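Local coordinates for glucose-inhibited division protein A-related protein, probable oxidoreductase (Thermus thermophilus, PDB 2CUL) that binds flavin-adenine dinucleotide in a Rossmann-type fold and is probably an oxidoreductase related to the glucose-inhibited division protein GidA, at residues G15-F20 and R215-G220. Residues are numbered along the deposited sequence; the frame is centred on the assembly and turned at random.
Sequences GAETAF and RMSEEG. With FAD (flavin-adenine dinucleotide), chain B.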
loop_
_atom_site.group_PDB
_atom_site.type_symbol
_atom_site.label_atom_id
_atom_site.label_comp_id
_atom_site.label_asym_id
_atom_site.label_seq_id
_atom_site.Cartn_x
_atom_site.Cartn_y
_atom_site.Cartn_z
ATOM N N GLY A 15 -1.051 -3.520 1.440
ATOM C CA GLY A 15 0.384 -3.732 1.529
ATOM C C GLY A 15 0.835 -4.486 2.763
ATOM O O GLY A 15 1.677 -5.377 2.677
ATOM N N ALA A 16 0.286 -4.126 3.917
ATOM C CA ALA A 16 0.654 -4.802 5.160
ATOM C C ALA A 16 0.153 -6.247 5.163
ATOM O O ALA A 16 0.827 -7.141 5.677
ATOM C CB ALA A 16 0.089 -4.044 6.355
ATOM N N GLU A 17 -1.023 -6.484 4.590
ATOM C CA GLU A 17 -1.555 -7.843 4.547
ATOM C C GLU A 17 -0.638 -8.694 3.669
ATOM O O GLU A 17 -0.347 -9.844 3.995
ATOM C CB GLU A 17 -2.978 -7.862 3.984
ATOM C CG GLU A 17 -3.701 -9.176 4.235
ATOM C CD GLU A 17 -4.052 -9.372 5.700
ATOM O OE1 GLU A 17 -4.849 -8.572 6.233
ATOM O OE2 GLU A 17 -3.531 -10.326 6.319
ATOM N N THR A 18 -0.184 -8.128 2.552
ATOM C CA THR A 18 0.717 -8.857 1.662
ATOM C C THR A 18 1.981 -9.231 2.441
ATOM O O THR A 18 2.438 -10.377 2.402
ATOM C CB THR A 18 1.134 -8.000 0.439
ATOM O OG1 THR A 18 -0.033 -7.570 -0.270
ATOM C CG2 THR A 18 2.017 -8.806 -0.503
ATOM N N ALA A 19 2.536 -8.256 3.153
ATOM C CA ALA A 19 3.746 -8.473 3.942
ATOM C C ALA A 19 3.523 -9.549 4.994
ATOM O O ALA A 19 4.385 -10.400 5.225
ATOM C CB ALA A 19 4.168 -7.173 4.617
ATOM N N PHE A 20 2.356 -9.507 5.626
ATOM C CA PHE A 20 2.014 -10.463 6.669
ATOM C C PHE A 20 2.089 -11.916 6.214
ATOM O O PHE A 20 2.781 -12.724 6.830
ATOM C CB PHE A 20 0.610 -10.174 7.206
ATOM C CG PHE A 20 0.153 -11.145 8.257
ATOM C CD1 PHE A 20 0.607 -11.038 9.566
ATOM C CD2 PHE A 20 -0.714 -12.184 7.930
ATOM C CE1 PHE A 20 0.203 -11.953 10.539
ATOM C CE2 PHE A 20 -1.123 -13.105 8.893
ATOM C CZ PHE A 20 -0.662 -12.988 10.201
ATOM N N ARG A 215 -11.694 -6.276 1.371
ATOM C CA ARG A 215 -11.283 -6.482 -0.012
ATOM C C ARG A 215 -9.787 -6.206 -0.138
ATOM O O ARG A 215 -9.062 -6.937 -0.815
ATOM C CB ARG A 215 -12.065 -5.544 -0.932
ATOM C CG ARG A 215 -11.792 -5.743 -2.411
ATOM C CD ARG A 215 -12.524 -6.959 -2.955
ATOM N NE ARG A 215 -12.315 -7.112 -4.392
ATOM C CZ ARG A 215 -13.033 -7.914 -5.170
ATOM N NH1 ARG A 215 -14.015 -8.640 -4.653
ATOM N NH2 ARG A 215 -12.770 -7.988 -6.468
ATOM N N MET A 216 -9.328 -5.141 0.514
ATOM C CA MET A 216 -7.911 -4.785 0.486
ATOM C C MET A 216 -7.108 -5.934 1.076
ATOM O O MET A 216 -6.077 -6.333 0.534
ATOM C CB MET A 216 -7.662 -3.518 1.306
ATOM C CG MET A 216 -8.349 -2.273 0.769
ATOM S SD MET A 216 -7.794 -1.808 -0.895
ATOM C CE MET A 216 -9.193 -2.390 -1.877
ATOM N N SER A 217 -7.593 -6.464 2.194
ATOM C CA SER A 217 -6.938 -7.575 2.871
ATOM C C SER A 217 -6.927 -8.832 2.002
ATOM O O SER A 217 -5.898 -9.495 1.878
ATOM C CB SER A 217 -7.645 -7.861 4.200
ATOM O OG SER A 217 -7.108 -9.014 4.824
ATOM N N GLU A 218 -8.071 -9.164 1.406
ATOM C CA GLU A 218 -8.157 -10.343 0.547
ATOM C C GLU A 218 -7.212 -10.199 -0.639
ATOM O O GLU A 218 -6.564 -11.164 -1.050
ATOM C CB GLU A 218 -9.593 -10.537 0.054
ATOM C CG GLU A 218 -10.580 -10.716 1.188
ATOM C CD GLU A 218 -12.023 -10.687 0.727
ATOM O OE1 GLU A 218 -12.322 -9.987 -0.267
ATOM O OE2 GLU A 218 -12.862 -11.351 1.372
ATOM N N GLU A 219 -7.124 -8.993 -1.187
ATOM C CA GLU A 219 -6.240 -8.764 -2.320
ATOM C C GLU A 219 -4.776 -8.912 -1.927
ATOM O O GLU A 219 -3.983 -9.467 -2.684
ATOM C CB GLU A 219 -6.505 -7.388 -2.929
ATOM C CG GLU A 219 -7.762 -7.372 -3.784
ATOM C CD GLU A 219 -7.611 -8.243 -5.019
ATOM O OE1 GLU A 219 -7.003 -7.776 -6.002
ATOM O OE2 GLU A 219 -8.081 -9.402 -5.002
ATOM N N GLY A 220 -4.422 -8.422 -0.742
ATOM C CA GLY A 220 -3.051 -8.539 -0.278
ATOM C C GLY A 220 -2.661 -9.993 -0.084
ATOM O O GLY A 220 -1.545 -10.398 -0.418
HETATM P PA FAD B . -3.892 2.562 2.508
HETATM O O1A FAD B . -4.298 3.971 2.392
HETATM O O2A FAD B . -4.442 1.727 3.608
HETATM O O5B FAD B . -2.303 2.477 2.610
HETATM C C5B FAD B . -1.485 3.185 1.676
HETATM C C4B FAD B . -0.135 3.367 2.359
HETATM O O4B FAD B . 0.796 3.756 1.349
HETATM C C3B FAD B . -0.104 4.476 3.430
HETATM O O3B FAD B . 0.471 4.030 4.639
HETATM C C2B FAD B . 0.675 5.570 2.763
HETATM O O2B FAD B . 1.296 6.499 3.621
HETATM C C1B FAD B . 1.634 4.766 1.890
HETATM N N9A FAD B . 2.222 5.501 0.773
HETATM C C8A FAD B . 1.553 6.121 -0.257
HETATM N N7A FAD B . 2.381 6.701 -1.118
HETATM C C5A FAD B . 3.641 6.438 -0.617
HETATM C C6A FAD B . 4.934 6.785 -1.077
HETATM N N6A FAD B . 5.159 7.485 -2.175
HETATM N N1A FAD B . 6.015 6.356 -0.324
HETATM C C2A FAD B . 5.810 5.625 0.824
HETATM N N3A FAD B . 4.595 5.263 1.315
HETATM C C4A FAD B . 3.548 5.694 0.561
HETATM N N1 FAD B . -13.001 1.282 3.311
HETATM C C2 FAD B . -13.679 0.787 4.401
HETATM O O2 FAD B . -13.812 -0.401 4.568
HETATM N N3 FAD B . -14.215 1.697 5.326
HETATM C C4 FAD B . -14.114 3.067 5.216
HETATM O O4 FAD B . -14.616 3.820 6.078
HETATM C C4X FAD B . -13.422 3.574 4.096
HETATM N N5 FAD B . -13.287 4.943 3.913
HETATM C C5X FAD B . -12.611 5.446 2.816
HETATM C C6 FAD B . -12.489 6.825 2.655
HETATM C C7 FAD B . -11.806 7.396 1.564
HETATM C C7M FAD B . -11.708 8.897 1.456
HETATM C C8 FAD B . -11.220 6.510 0.590
HETATM C C8M FAD B . -10.467 7.036 -0.602
HETATM C C9 FAD B . -11.341 5.106 0.735
HETATM C C9A FAD B . -12.031 4.542 1.840
HETATM N N10 FAD B . -12.176 3.122 2.030
HETATM C C10 FAD B . -12.872 2.640 3.154
HETATM C "C1'" FAD B . -11.613 2.118 1.041
HETATM C "C2'" FAD B . -10.351 1.313 1.425
HETATM O "O2'" FAD B . -10.701 0.302 2.332
HETATM C "C3'" FAD B . -9.248 2.192 2.049
HETATM O "O3'" FAD B . -8.850 3.232 1.157
HETATM C "C4'" FAD B . -7.969 1.401 2.393
HETATM O "O4'" FAD B . -7.105 2.169 3.228
HETATM C "C5'" FAD B . -7.258 1.008 1.083
HETATM O "O5'" FAD B . -6.090 0.228 1.387
HETATM P P FAD B . -4.698 0.454 0.663
HETATM O O1P FAD B . -3.816 -0.578 1.234
HETATM O O2P FAD B . -4.862 0.442 -0.830
HETATM O O3P FAD B . -4.234 1.900 1.078
#
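S217 OG donates a 2.7 Å hydrogen bond to E17 OE1, coming down on the carboxylate from 61° above its plane. With CG anti to the backbone N (chi1 -166°) and a bend at chi2, the E17 chain lies against segment 215-220, and its CG rests 3.2 Å from S217 O. The same OE1 also accepts from L56 N, while OE2 takes L55 N, so the buried carboxylate links the start of helix 55-59 to helix 13-24 and, through S217, to helix 213-230. One residue on, T18 meets bare backbone: its OG1 sits 3.2 Å from G220 CA, and T18 CA makes a CH···O contact of 3.4 Å with G220 O. The T18 hydroxyl stands beside its own backbone N and is hydrogen-bonded to S14 O one turn back. Because G220 has no side chain, its CA comes within 4.3 Å of T18 CA; the axes of the two segments pass 7.6 Å apart, running in roughly the same direction at a crossing angle of -37°. On the cofactor side, M216 CG lies 3.4 Å from FAD O5'. Helix 13-24, carrying G15 of what is probably the GxGxxG dinucleotide-binding motif, thus packs on C-terminal helix 213-230 beside the FAD pyrophosphate, as in Rossmann-type FAD-binding proteins.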